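Local coordinates for cell division protein FtsZ 1 (Methanocaldococcus jannaschii, PDB 2VAP) that binds GTP and probably hydrolyses it, and is thought to polymerise in a GTP-dependent manner into a contractile ring at the future division site, at residues Val223-Lys228 with Leu286-Gly291; Ile251-Ser256 with Thr330-Leu335; Glu259-Glu264 with Leu297-Glu302; Gly291-Thr296 with Ala321-Asn326. All blocks are in the same frame, centred on the assembly; numbering follows the deposited sequence.

Overall arrangement
All four contacts build or border the four-stranded mixed sheet of the FtsZ C-terminal domain, ordered 249-256, 331-338, 284-291, 316-323. Their centres lie about 11 to 16 Å apart. Interaction 1 sets helix 204-227 against strand 284-291. Interaction 2 joins strands 249-256 and 331-338 at one side of the sheet. Interaction 4 joins the ends of 284-291 and 316-323 at the other, and shares G291 with interaction 1. Interaction 3 links helices 261-270 and 297-310. Along the chain, interactions 3 and 4 are nested inside the loop closed by interaction 2. R261 of interaction 3 also reaches D294 of interaction 4. Interactions 2 to 4 stay within this domain, while interaction 1 joins it to the GTPase domain.

Interaction 1 of 4, residues Val223-Lys228 with Leu286-Gly291; sequences VELITK and LIHVMG
L225 of the helix lies over one face of the H288 imidazole. The two side chains slide past each other in opposite directions. In L225, CG is anti to the backbone N (chi1 -178°), and the CD1 branch is the one that meets the ring. CD1 stands 4.2 Å from the ring centroid of H288 and 27° off its normal, a CH-pi contact. The same methyl rests 3.5 Å from I287 O. The other methyl turns to the preceding strand residue on that side, with L225 CD2 3.8 Å from L286 CD2. Those two leucine side chains cross obliquely.

The imidazole itself reaches up to the helix backbone. H288 CE1 comes within 3.5 Å of L225 N and 3.8 Å of E224 C. On the opposite ring face, M290 SD sits 4.2 Å above the plane of H288, over its centre. The ring is therefore sandwiched between a methyl and a sulfur. Both its nitrogens are also bonded: ND1 to G221 O and NE2 to T322 OG1. Together these bonds should fix its rotation.

The helix runs across the strand at 79°, with the axes 9.1 Å apart. Strand 284-291 lies between strands 331-338 and 316-323. From the helix, V223 and I226 pack on strand 40-45 of the GTPase domain, and E224 OE2 bonds E62 N. Helix 204-227 thus bridges the GTPase-domain sheet and the C-terminal sheet.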
loop_
_atom_site.group_PDB
_atom_site.type_symbol
_atom_site.label_atom_id
_atom_site.label_comp_id
_atom_site.label_asym_id
_atom_site.label_seq_id
_atom_site.Cartn_x
_atom_site.Cartn_y
_atom_site.Cartn_z
ATOM N N VAL A 223 -2.663 0.385 6.490
ATOM C CA VAL A 223 -3.655 1.284 7.084
ATOM C C VAL A 223 -4.065 0.805 8.478
ATOM O O VAL A 223 -4.018 1.571 9.443
ATOM C CB VAL A 223 -4.918 1.430 6.186
ATOM C CG1 VAL A 223 -6.041 2.157 6.927
ATOM C CG2 VAL A 223 -4.582 2.163 4.898
ATOM N N GLU A 224 -4.444 -0.467 8.573
ATOM C CA GLU A 224 -4.997 -1.018 9.813
ATOM C C GLU A 224 -3.947 -1.268 10.899
ATOM O O GLU A 224 -4.287 -1.434 12.075
ATOM C CB GLU A 224 -5.850 -2.260 9.527
ATOM C CG GLU A 224 -7.121 -1.926 8.735
ATOM C CD GLU A 224 -8.092 -3.086 8.598
ATOM O OE1 GLU A 224 -7.685 -4.255 8.769
ATOM O OE2 GLU A 224 -9.277 -2.820 8.301
ATOM N N LEU A 225 -2.674 -1.269 10.506
ATOM C CA LEU A 225 -1.572 -1.237 11.466
ATOM C C LEU A 225 -1.723 -0.015 12.379
ATOM O O LEU A 225 -1.421 -0.079 13.573
ATOM C CB LEU A 225 -0.226 -1.204 10.731
ATOM C CG LEU A 225 1.075 -1.211 11.538
ATOM C CD1 LEU A 225 1.287 -2.545 12.242
ATOM C CD2 LEU A 225 2.252 -0.901 10.631
ATOM N N ILE A 226 -2.214 1.083 11.804
ATOM C CA ILE A 226 -2.456 2.327 12.531
ATOM C C ILE A 226 -3.872 2.392 13.118
ATOM O O ILE A 226 -4.047 2.750 14.285
ATOM C CB ILE A 226 -2.225 3.568 11.618
ATOM C CG1 ILE A 226 -0.855 3.489 10.934
ATOM C CG2 ILE A 226 -2.371 4.869 12.413
ATOM C CD1 ILE A 226 -0.707 4.384 9.715
ATOM N N THR A 227 -4.871 2.027 12.313
ATOM C CA THR A 227 -6.275 2.338 12.626
ATOM C C THR A 227 -7.049 1.274 13.407
ATOM O O THR A 227 -7.967 1.606 14.157
ATOM C CB THR A 227 -7.087 2.655 11.348
ATOM O OG1 THR A 227 -7.143 1.493 10.511
ATOM C CG2 THR A 227 -6.466 3.812 10.576
ATOM N N LYS A 228 -6.695 0.007 13.213
ATOM C CA LYS A 228 -7.469 -1.099 13.779
ATOM C C LYS A 228 -7.130 -1.351 15.246
ATOM O O LYS A 228 -5.991 -1.158 15.674
ATOM C CB LYS A 228 -7.260 -2.373 12.951
ATOM C CG LYS A 228 -8.201 -3.524 13.290
ATOM C CD LYS A 228 -8.031 -4.678 12.316
ATOM C CE LYS A 228 -8.940 -5.843 12.677
ATOM N NZ LYS A 228 -8.909 -6.910 11.639
ATOM N N LEU A 286 8.245 -1.949 8.577
ATOM C CA LEU A 286 6.964 -2.020 9.269
ATOM C C LEU A 286 6.518 -3.477 9.296
ATOM O O LEU A 286 6.581 -4.170 8.277
ATOM C CB LEU A 286 5.904 -1.147 8.587
ATOM C CG LEU A 286 6.140 0.367 8.518
ATOM C CD1 LEU A 286 6.834 0.755 7.219
ATOM C CD2 LEU A 286 4.825 1.114 8.648
ATOM N N ILE A 287 6.090 -3.939 10.468
ATOM C CA ILE A 287 5.642 -5.320 10.639
ATOM C C ILE A 287 4.221 -5.345 11.186
ATOM O O ILE A 287 3.949 -4.789 12.252
ATOM C CB ILE A 287 6.565 -6.122 11.602
ATOM C CG1 ILE A 287 8.032 -6.017 11.176
ATOM C CG2 ILE A 287 6.123 -7.590 11.679
ATOM C CD1 ILE A 287 9.011 -6.584 12.190
ATOM N N HIS A 288 3.319 -5.980 10.446
ATOM C CA HIS A 288 1.960 -6.202 10.922
ATOM C C HIS A 288 1.725 -7.697 11.101
ATOM O O HIS A 288 1.664 -8.449 10.123
ATOM C CB HIS A 288 0.930 -5.609 9.955
ATOM C CG HIS A 288 -0.453 -5.509 10.527
ATOM N ND1 HIS A 288 -1.417 -4.674 10.002
ATOM C CD2 HIS A 288 -1.031 -6.128 11.585
ATOM C CE1 HIS A 288 -2.530 -4.792 10.704
ATOM N NE2 HIS A 288 -2.322 -5.667 11.672
ATOM N N VAL A 289 1.606 -8.117 12.357
ATOM C CA VAL A 289 1.312 -9.507 12.691
ATOM C C VAL A 289 -0.196 -9.662 12.858
ATOM O O VAL A 289 -0.823 -8.940 13.635
ATOM C CB VAL A 289 2.043 -9.961 13.981
ATOM C CG1 VAL A 289 1.835 -11.454 14.227
ATOM C CG2 VAL A 289 3.533 -9.640 13.901
ATOM N N MET A 290 -0.773 -10.599 12.113
ATOM C CA MET A 290 -2.210 -10.846 12.151
ATOM C C MET A 290 -2.482 -12.298 12.508
ATOM O O MET A 290 -1.776 -13.197 12.056
ATOM C CB MET A 290 -2.847 -10.507 10.802
ATOM C CG MET A 290 -2.818 -9.024 10.454
ATOM S SD MET A 290 -2.935 -8.710 8.682
ATOM C CE MET A 290 -1.279 -9.133 8.143
ATOM N N GLY A 291 -3.504 -12.525 13.326
ATOM C CA GLY A 291 -3.844 -13.879 13.748
ATOM C C GLY A 291 -5.264 -14.021 14.255
ATOM O O GLY A 291 -6.027 -13.052 14.252
#

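Interaction 2 of 4, residues Ile251-Ser256 with Thr330-Leu335; sequences IGIGES and TVRVLL
G252 and L335, G254 and V333, and S256 and V331 form three antiparallel hydrogen-bonded pairs. Each pair exchanges two backbone bonds. The shortest are 2.8 Å, among them V333 N to G254 O, which is nearly straight at 171° at the hydrogen. Weaker CA-H...O contacts lie between these pairs, such as I253 CA to V333 O at 3.4 Å.

Apolar contact is lighter. I253 CG1 meets L334 CD1 at 4.0 Å. T330 CG2 lies 3.8 Å from E255 CB.

Charge adds one long salt bridge, E255 OE1 to R332 NE at 3.7 Å. The two side chains lie side by side and point the same way. Their carboxylate and guanidinium planes are 35° apart. The Arg chain bends at chi3 (-69°), which places NE. R332 NE is buried and has no hydrogen-bonding partner.

I253, E255, R332 and L334 share one face. V331, V333 and L335 lie on the other. This is the edge pair of the mixed sheet of the FtsZ C-terminal domain, with helix 261-270 on the valine face and helix 204-227 against I251 and I253 on the other.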
loop_
_atom_site.group_PDB
_atom_site.type_symbol
_atom_site.label_atom_id
_atom_site.label_comp_id
_atom_site.label_asym_id
_atom_site.label_seq_id
_atom_site.Cartn_x
_atom_site.Cartn_y
_atom_site.Cartn_z
ATOM N N ILE A 251 7.400 -5.348 -0.218
ATOM C CA ILE A 251 6.657 -6.134 0.769
ATOM C C ILE A 251 6.998 -7.621 0.759
ATOM O O ILE A 251 7.467 -8.162 -0.246
ATOM C CB ILE A 251 5.113 -5.954 0.636
ATOM C CG1 ILE A 251 4.578 -6.623 -0.640
ATOM C CG2 ILE A 251 4.730 -4.476 0.707
ATOM C CD1 ILE A 251 3.064 -6.800 -0.666
ATOM N N GLY A 252 6.763 -8.260 1.900
ATOM C CA GLY A 252 6.827 -9.708 2.031
ATOM C C GLY A 252 5.608 -10.178 2.801
ATOM O O GLY A 252 5.265 -9.602 3.838
ATOM N N ILE A 253 4.943 -11.206 2.284
ATOM C CA ILE A 253 3.765 -11.776 2.938
ATOM C C ILE A 253 3.988 -13.254 3.246
ATOM O O ILE A 253 4.442 -14.016 2.390
ATOM C CB ILE A 253 2.474 -11.591 2.088
ATOM C CG1 ILE A 253 2.223 -10.106 1.797
ATOM C CG2 ILE A 253 1.259 -12.204 2.795
ATOM C CD1 ILE A 253 1.207 -9.845 0.693
ATOM N N GLY A 254 3.674 -13.642 4.478
ATOM C CA GLY A 254 3.762 -15.033 4.902
ATOM C C GLY A 254 2.566 -15.445 5.734
ATOM O O GLY A 254 1.997 -14.630 6.461
ATOM N N GLU A 255 2.179 -16.713 5.618
ATOM C CA GLU A 255 1.077 -17.265 6.405
ATOM C C GLU A 255 1.309 -18.738 6.735
ATOM O O GLU A 255 1.892 -19.476 5.938
ATOM C CB GLU A 255 -0.272 -17.067 5.699
ATOM C CG GLU A 255 -0.373 -17.666 4.296
ATOM C CD GLU A 255 -1.769 -17.552 3.701
ATOM O OE1 GLU A 255 -2.509 -16.610 4.062
ATOM O OE2 GLU A 255 -2.123 -18.407 2.863
ATOM N N SER A 256 0.857 -19.147 7.918
ATOM C CA SER A 256 1.005 -20.526 8.383
ATOM C C SER A 256 -0.047 -20.872 9.432
ATOM O O SER A 256 -0.443 -20.018 10.228
ATOM C CB SER A 256 2.404 -20.750 8.962
ATOM O OG SER A 256 2.577 -22.094 9.378
ATOM N N THR A 330 -4.658 -19.593 11.405
ATOM C CA THR A 330 -3.550 -19.043 10.628
ATOM C C THR A 330 -3.026 -17.719 11.188
ATOM O O THR A 330 -3.804 -16.832 11.541
ATOM C CB THR A 330 -3.959 -18.851 9.144
ATOM O OG1 THR A 330 -4.489 -20.079 8.628
ATOM C CG2 THR A 330 -2.770 -18.421 8.286
ATOM N N VAL A 331 -1.702 -17.610 11.272
ATOM C CA VAL A 331 -1.033 -16.336 11.530
ATOM C C VAL A 331 -0.473 -15.796 10.213
ATOM O O VAL A 331 0.218 -16.511 9.483
ATOM C CB VAL A 331 0.082 -16.464 12.603
ATOM C CG1 VAL A 331 1.056 -15.286 12.542
ATOM C CG2 VAL A 331 -0.528 -16.561 13.990
ATOM N N ARG A 332 -0.797 -14.541 9.915
ATOM C CA ARG A 332 -0.313 -13.868 8.714
ATOM C C ARG A 332 0.637 -12.735 9.093
ATOM O O ARG A 332 0.361 -11.965 10.016
ATOM C CB ARG A 332 -1.489 -13.331 7.894
ATOM C CG ARG A 332 -1.114 -12.766 6.525
ATOM C CD ARG A 332 -2.332 -12.208 5.800
ATOM N NE ARG A 332 -3.263 -13.256 5.386
ATOM C CZ ARG A 332 -4.464 -13.037 4.854
ATOM N NH1 ARG A 332 -4.903 -11.799 4.662
ATOM N NH2 ARG A 332 -5.231 -14.063 4.513
ATOM N N VAL A 333 1.756 -12.645 8.380
ATOM C CA VAL A 333 2.737 -11.588 8.612
ATOM C C VAL A 333 2.907 -10.730 7.361
ATOM O O VAL A 333 3.239 -11.241 6.288
ATOM C CB VAL A 333 4.109 -12.164 9.067
ATOM C CG1 VAL A 333 5.176 -11.070 9.120
ATOM C CG2 VAL A 333 3.983 -12.839 10.426
ATOM N N LEU A 334 2.654 -9.432 7.508
ATOM C CA LEU A 334 2.978 -8.459 6.471
ATOM C C LEU A 334 4.243 -7.709 6.862
ATOM O O LEU A 334 4.316 -7.100 7.934
ATOM C CB LEU A 334 1.825 -7.475 6.233
ATOM C CG LEU A 334 2.128 -6.286 5.307
ATOM C CD1 LEU A 334 2.324 -6.726 3.854
ATOM C CD2 LEU A 334 1.042 -5.225 5.401
ATOM N N LEU A 335 5.237 -7.768 5.982
ATOM C CA LEU A 335 6.494 -7.068 6.179
ATOM C C LEU A 335 6.665 -6.025 5.080
ATOM O O LEU A 335 6.573 -6.347 3.895
ATOM C CB LEU A 335 7.657 -8.067 6.164
ATOM C CG LEU A 335 9.088 -7.566 6.375
ATOM C CD1 LEU A 335 9.291 -7.028 7.785
ATOM C CD2 LEU A 335 10.078 -8.682 6.083
#

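Interaction 3 of 4, residues Glu259-Glu264 with Leu297-Glu302; sequences EKRAKE and LEEARE
R261 and E299 join the N-terminal turns of two helices, 261-270 and 297-310, by a side-on salt bridge at the surface of the C-terminal domain. The Arg uses NE and NH1, one to each carboxylate oxygen. R261 NE gives E299 OE1 a bond of 2.7 Å, essentially straight at 178°. R261 NH1 gives E299 OE2 a longer one of 3.1 Å. Both oxygens accept on their syn lone pairs. The guanidinium and carboxylate planes are only 16° apart, although the two side chains cross at about a right angle. R261 CG takes the crowded position between N and the carbonyl carbon (chi1 55°), and the chain then runs extended to NE.

Beside this bridge A262 CB packs between E299 and E302. A262 CB lies 3.9 Å from E299 CB and 3.7 Å from E302 OE1.

Two waters carry the contact to the start of helix 261-270. One accepts from A262 N and donates to E299 OE1 at 2.7 Å. The other accepts from K263 N and donates to E302 OE1 at 3.0 Å. First-turn amides thus meet acidic side chains through water, and the helix end may favour their negative charge.

R261 NH1 has a second acidic partner, D294 OD1, in the loop before helix 297-310. T296 OG1 caps that helix by accepting from E299 N. One helix follows strand 249-256 and the other follows strand 284-291, and this bidentate Arg-Glu bridge joins their first turns at the surface of the C-terminal domain.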
loop_
_atom_site.group_PDB
_atom_site.type_symbol
_atom_site.label_atom_id
_atom_site.label_comp_id
_atom_site.label_asym_id
_atom_site.label_seq_id
_atom_site.Cartn_x
_atom_site.Cartn_y
_atom_site.Cartn_z
ATOM N N GLU A 259 1.922 -25.898 13.931
ATOM C CA GLU A 259 2.222 -25.798 15.364
ATOM C C GLU A 259 3.171 -24.639 15.689
ATOM O O GLU A 259 3.058 -24.017 16.747
ATOM C CB GLU A 259 2.771 -27.125 15.909
ATOM C CG GLU A 259 3.984 -27.688 15.164
ATOM C CD GLU A 259 4.504 -28.984 15.765
ATOM O OE1 GLU A 259 5.739 -29.129 15.881
ATOM O OE2 GLU A 259 3.684 -29.858 16.123
ATOM N N LYS A 260 4.098 -24.363 14.773
ATOM C CA LYS A 260 4.994 -23.214 14.887
ATOM C C LYS A 260 4.595 -22.154 13.857
ATOM O O LYS A 260 5.406 -21.732 13.028
ATOM C CB LYS A 260 6.454 -23.643 14.705
ATOM C CG LYS A 260 6.998 -24.505 15.836
ATOM C CD LYS A 260 8.435 -24.926 15.572
ATOM C CE LYS A 260 8.979 -25.777 16.706
ATOM N NZ LYS A 260 10.388 -26.193 16.463
ATOM N N ARG A 261 3.334 -21.730 13.932
ATOM C CA ARG A 261 2.727 -20.838 12.937
ATOM C C ARG A 261 3.432 -19.488 12.783
ATOM O O ARG A 261 3.619 -19.015 11.660
ATOM C CB ARG A 261 1.226 -20.650 13.207
ATOM C CG ARG A 261 0.882 -20.151 14.604
ATOM C CD ARG A 261 -0.619 -20.128 14.843
ATOM N NE ARG A 261 -0.951 -19.316 16.012
ATOM C CZ ARG A 261 -2.186 -19.038 16.422
ATOM N NH1 ARG A 261 -2.364 -18.285 17.500
ATOM N NH2 ARG A 261 -3.241 -19.505 15.767
ATOM N N ALA A 262 3.821 -18.882 13.903
ATOM C CA ALA A 262 4.484 -17.575 13.894
ATOM C C ALA A 262 5.873 -17.639 13.262
ATOM O O ALA A 262 6.248 -16.757 12.486
ATOM C CB ALA A 262 4.560 -17.001 15.304
ATOM N N LYS A 263 6.621 -18.690 13.595
ATOM C CA LYS A 263 7.966 -18.901 13.063
ATOM C C LYS A 263 7.940 -19.149 11.554
ATOM O O LYS A 263 8.772 -18.617 10.818
ATOM C CB LYS A 263 8.648 -20.069 13.786
ATOM C CG LYS A 263 10.155 -20.159 13.561
ATOM C CD LYS A 263 10.767 -21.378 14.248
ATOM C CE LYS A 263 10.601 -22.651 13.422
ATOM N NZ LYS A 263 11.428 -22.641 12.182
ATOM N N GLU A 264 6.980 -19.954 11.105
ATOM C CA GLU A 264 6.843 -20.277 9.685
ATOM C C GLU A 264 6.313 -19.098 8.868
ATOM O O GLU A 264 6.710 -18.912 7.717
ATOM C CB GLU A 264 5.959 -21.511 9.486
ATOM C CG GLU A 264 6.621 -22.823 9.896
ATOM C CD GLU A 264 5.857 -24.050 9.427
ATOM O OE1 GLU A 264 5.378 -24.061 8.271
ATOM O OE2 GLU A 264 5.742 -25.013 10.215
ATOM N N LEU A 297 1.144 -12.187 22.424
ATOM C CA LEU A 297 2.240 -11.225 22.343
ATOM C C LEU A 297 3.573 -11.934 22.091
ATOM O O LEU A 297 4.431 -11.417 21.375
ATOM C CB LEU A 297 2.313 -10.385 23.625
ATOM C CG LEU A 297 3.403 -9.313 23.758
ATOM C CD1 LEU A 297 3.181 -8.164 22.785
ATOM C CD2 LEU A 297 3.474 -8.795 25.185
ATOM N N GLU A 298 3.726 -13.123 22.678
ATOM C CA GLU A 298 4.927 -13.945 22.503
ATOM C C GLU A 298 5.149 -14.319 21.036
ATOM O O GLU A 298 6.283 -14.295 20.551
ATOM C CB GLU A 298 4.852 -15.210 23.367
ATOM C CG GLU A 298 5.054 -14.975 24.868
ATOM C CD GLU A 298 3.835 -14.381 25.563
ATOM O OE1 GLU A 298 2.700 -14.580 25.078
ATOM O OE2 GLU A 298 4.014 -13.712 26.602
ATOM N N GLU A 299 4.062 -14.658 20.344
ATOM C CA GLU A 299 4.101 -14.959 18.912
ATOM C C GLU A 299 4.528 -13.740 18.099
ATOM O O GLU A 299 5.389 -13.843 17.222
ATOM C CB GLU A 299 2.740 -15.464 18.425
ATOM C CG GLU A 299 2.453 -16.916 18.773
ATOM C CD GLU A 299 1.120 -17.393 18.228
ATOM O OE1 GLU A 299 1.120 -18.353 17.432
ATOM O OE2 GLU A 299 0.076 -16.810 18.590
ATOM N N ALA A 300 3.925 -12.591 18.404
ATOM C CA ALA A 300 4.256 -11.330 17.740
ATOM C C ALA A 300 5.715 -10.938 17.971
ATOM O O ALA A 300 6.407 -10.536 17.036
ATOM C CB ALA A 300 3.320 -10.221 18.204
ATOM N N ARG A 301 6.175 -11.075 19.215
ATOM C CA ARG A 301 7.566 -10.790 19.578
ATOM C C ARG A 301 8.557 -11.676 18.825
ATOM O O ARG A 301 9.629 -11.214 18.431
ATOM C CB ARG A 301 7.772 -10.937 21.089
ATOM C CG ARG A 301 7.255 -9.759 21.906
ATOM C CD ARG A 301 7.346 -10.032 23.403
ATOM N NE ARG A 301 8.729 -10.113 23.872
ATOM C CZ ARG A 301 9.089 -10.364 25.130
ATOM N NH1 ARG A 301 8.172 -10.560 26.069
ATOM N NH2 ARG A 301 10.375 -10.417 25.449
ATOM N N GLU A 302 8.189 -12.943 18.628
ATOM C CA GLU A 302 9.008 -13.895 17.873
ATOM C C GLU A 302 9.201 -13.436 16.426
ATOM O O GLU A 302 10.304 -13.524 15.882
ATOM C CB GLU A 302 8.384 -15.296 17.918
ATOM C CG GLU A 302 9.266 -16.402 17.338
ATOM C CD GLU A 302 8.655 -17.790 17.469
ATOM O OE1 GLU A 302 7.410 -17.910 17.485
ATOM O OE2 GLU A 302 9.427 -18.768 17.550
HETATM O O HOH W 1 3.385 -19.735 16.903
HETATM O O HOH W 2 5.955 -20.179 16.179
#

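Interaction 4 of 4, residues Gly291-Thr296 with Ala321-Asn326; sequences GPEDLT and ATIDEN
G291 and I323 form a parallel bridge in a sheet whose other strand pairings are antiparallel. Strand 284-291, helix 297-310 and strand 316-323 make a beta-alpha-beta crossover, and this contact lies where both strands end. The bridge is held by two backbone bonds. G291 N donates to T322 O at 3.2 Å, and D324 N donates to G291 O at 2.8 Å. I323 CA also lies 3.3 Å from G291 O.

After G291 the chain leaves the sheet in a type I turn from P292 to L295. I323 packs against its start. Its CG2, anti to the backbone N, touches P292 C at 3.7 Å, while CG1 faces P292 O. The poorly ordered E293 side chain crosses I323 at about a right angle, its CG near I323 CG2. L295, the last residue of the turn, points back to the strand. L295 CD2 lies 3.6 Å from T322 O and 4.3 Å from A321 CB.

Nearby, I323 O bonds K228 NZ, just past helix 204-227. The strand continues into an Asx turn: D324 OD1 accepts from N326 N at 3.2 Å, with the donor 51° out of the carboxylate plane.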
loop_
_atom_site.group_PDB
_atom_site.type_symbol
_atom_site.label_atom_id
_atom_site.label_comp_id
_atom_site.label_asym_id
_atom_site.label_seq_id
_atom_site.Cartn_x
_atom_site.Cartn_y
_atom_site.Cartn_z
ATOM N N GLY A 291 -3.504 -12.525 13.326
ATOM C CA GLY A 291 -3.844 -13.879 13.748
ATOM C C GLY A 291 -5.264 -14.021 14.255
ATOM O O GLY A 291 -6.027 -13.052 14.252
ATOM N N PRO A 292 -5.631 -15.238 14.696
ATOM C CA PRO A 292 -6.951 -15.482 15.268
ATOM C C PRO A 292 -7.039 -14.920 16.684
ATOM O O PRO A 292 -6.103 -14.263 17.149
ATOM C CB PRO A 292 -7.051 -17.016 15.291
ATOM C CG PRO A 292 -5.844 -17.525 14.543
ATOM C CD PRO A 292 -4.816 -16.463 14.679
ATOM N N GLU A 293 -8.152 -15.188 17.363
ATOM C CA GLU A 293 -8.382 -14.695 18.722
ATOM C C GLU A 293 -7.339 -15.188 19.730
ATOM O O GLU A 293 -7.140 -14.568 20.777
ATOM C CB GLU A 293 -9.792 -15.067 19.197
ATOM C CG GLU A 293 -10.924 -14.284 18.524
ATOM C CD GLU A 293 -11.270 -14.785 17.127
ATOM O OE1 GLU A 293 -11.903 -14.023 16.367
ATOM O OE2 GLU A 293 -10.913 -15.935 16.783
ATOM N N ASP A 294 -6.672 -16.294 19.400
ATOM C CA ASP A 294 -5.674 -16.899 20.284
ATOM C C ASP A 294 -4.235 -16.433 20.014
ATOM O O ASP A 294 -3.281 -17.024 20.528
ATOM C CB ASP A 294 -5.774 -18.435 20.244
ATOM C CG ASP A 294 -5.465 -19.021 18.869
ATOM O OD1 ASP A 294 -5.273 -18.257 17.897
ATOM O OD2 ASP A 294 -5.418 -20.264 18.762
ATOM N N LEU A 295 -4.088 -15.377 19.213
ATOM C CA LEU A 295 -2.781 -14.768 18.961
ATOM C C LEU A 295 -2.200 -14.208 20.257
ATOM O O LEU A 295 -2.899 -13.539 21.021
ATOM C CB LEU A 295 -2.890 -13.661 17.901
ATOM C CG LEU A 295 -1.628 -12.881 17.503
ATOM C CD1 LEU A 295 -0.678 -13.733 16.666
ATOM C CD2 LEU A 295 -1.999 -11.608 16.758
ATOM N N THR A 296 -0.924 -14.495 20.503
ATOM C CA THR A 296 -0.251 -14.036 21.716
ATOM C C THR A 296 0.815 -12.989 21.412
ATOM O O THR A 296 1.328 -12.916 20.291
ATOM C CB THR A 296 0.405 -15.205 22.492
ATOM O OG1 THR A 296 1.464 -15.772 21.709
ATOM C CG2 THR A 296 -0.620 -16.283 22.829
ATOM N N ALA A 321 0.260 -5.733 16.198
ATOM C CA ALA A 321 -0.395 -7.037 16.161
ATOM C C ALA A 321 -1.900 -6.879 16.329
ATOM O O ALA A 321 -2.359 -6.218 17.262
ATOM C CB ALA A 321 0.174 -7.957 17.234
ATOM N N THR A 322 -2.660 -7.475 15.412
ATOM C CA THR A 322 -4.123 -7.394 15.435
ATOM C C THR A 322 -4.767 -8.760 15.223
ATOM O O THR A 322 -4.147 -9.674 14.671
ATOM C CB THR A 322 -4.675 -6.429 14.353
ATOM O OG1 THR A 322 -4.344 -6.925 13.048
ATOM C CG2 THR A 322 -4.120 -5.018 14.529
ATOM N N ILE A 323 -6.015 -8.885 15.663
ATOM C CA ILE A 323 -6.804 -10.089 15.433
ATOM C C ILE A 323 -7.635 -9.937 14.159
ATOM O O ILE A 323 -8.366 -8.957 13.993
ATOM C CB ILE A 323 -7.728 -10.410 16.638
ATOM C CG1 ILE A 323 -6.894 -10.682 17.892
ATOM C CG2 ILE A 323 -8.630 -11.610 16.331
ATOM C CD1 ILE A 323 -7.633 -10.451 19.194
ATOM N N ASP A 324 -7.498 -10.905 13.258
ATOM C CA ASP A 324 -8.346 -10.999 12.077
ATOM C C ASP A 324 -9.325 -12.149 12.294
ATOM O O ASP A 324 -8.922 -13.311 12.392
ATOM C CB ASP A 324 -7.497 -11.226 10.819
ATOM C CG ASP A 324 -8.297 -11.096 9.525
ATOM O OD1 ASP A 324 -9.545 -11.034 9.567
ATOM O OD2 ASP A 324 -7.663 -11.060 8.448
ATOM N N GLU A 325 -10.610 -11.806 12.375
ATOM C CA GLU A 325 -11.677 -12.772 12.668
ATOM C C GLU A 325 -11.857 -13.837 11.582
ATOM O O GLU A 325 -12.359 -14.930 11.858
ATOM C CB GLU A 325 -13.006 -12.052 12.944
ATOM C CG GLU A 325 -13.503 -11.146 11.815
ATOM C CD GLU A 325 -14.822 -10.459 12.136
ATOM O OE1 GLU A 325 -15.601 -10.206 11.192
ATOM O OE2 GLU A 325 -15.085 -10.173 13.324
ATOM N N ASN A 326 -11.443 -13.512 10.358
ATOM C CA ASN A 326 -11.498 -14.449 9.237
ATOM C C ASN A 326 -10.475 -15.580 9.357
ATOM O O ASN A 326 -10.655 -16.652 8.775
ATOM C CB ASN A 326 -11.320 -13.710 7.906
ATOM C CG ASN A 326 -12.427 -12.699 7.639
ATOM O OD1 ASN A 326 -12.161 -11.572 7.219
ATOM N ND2 ASN A 326 -13.672 -13.097 7.882
#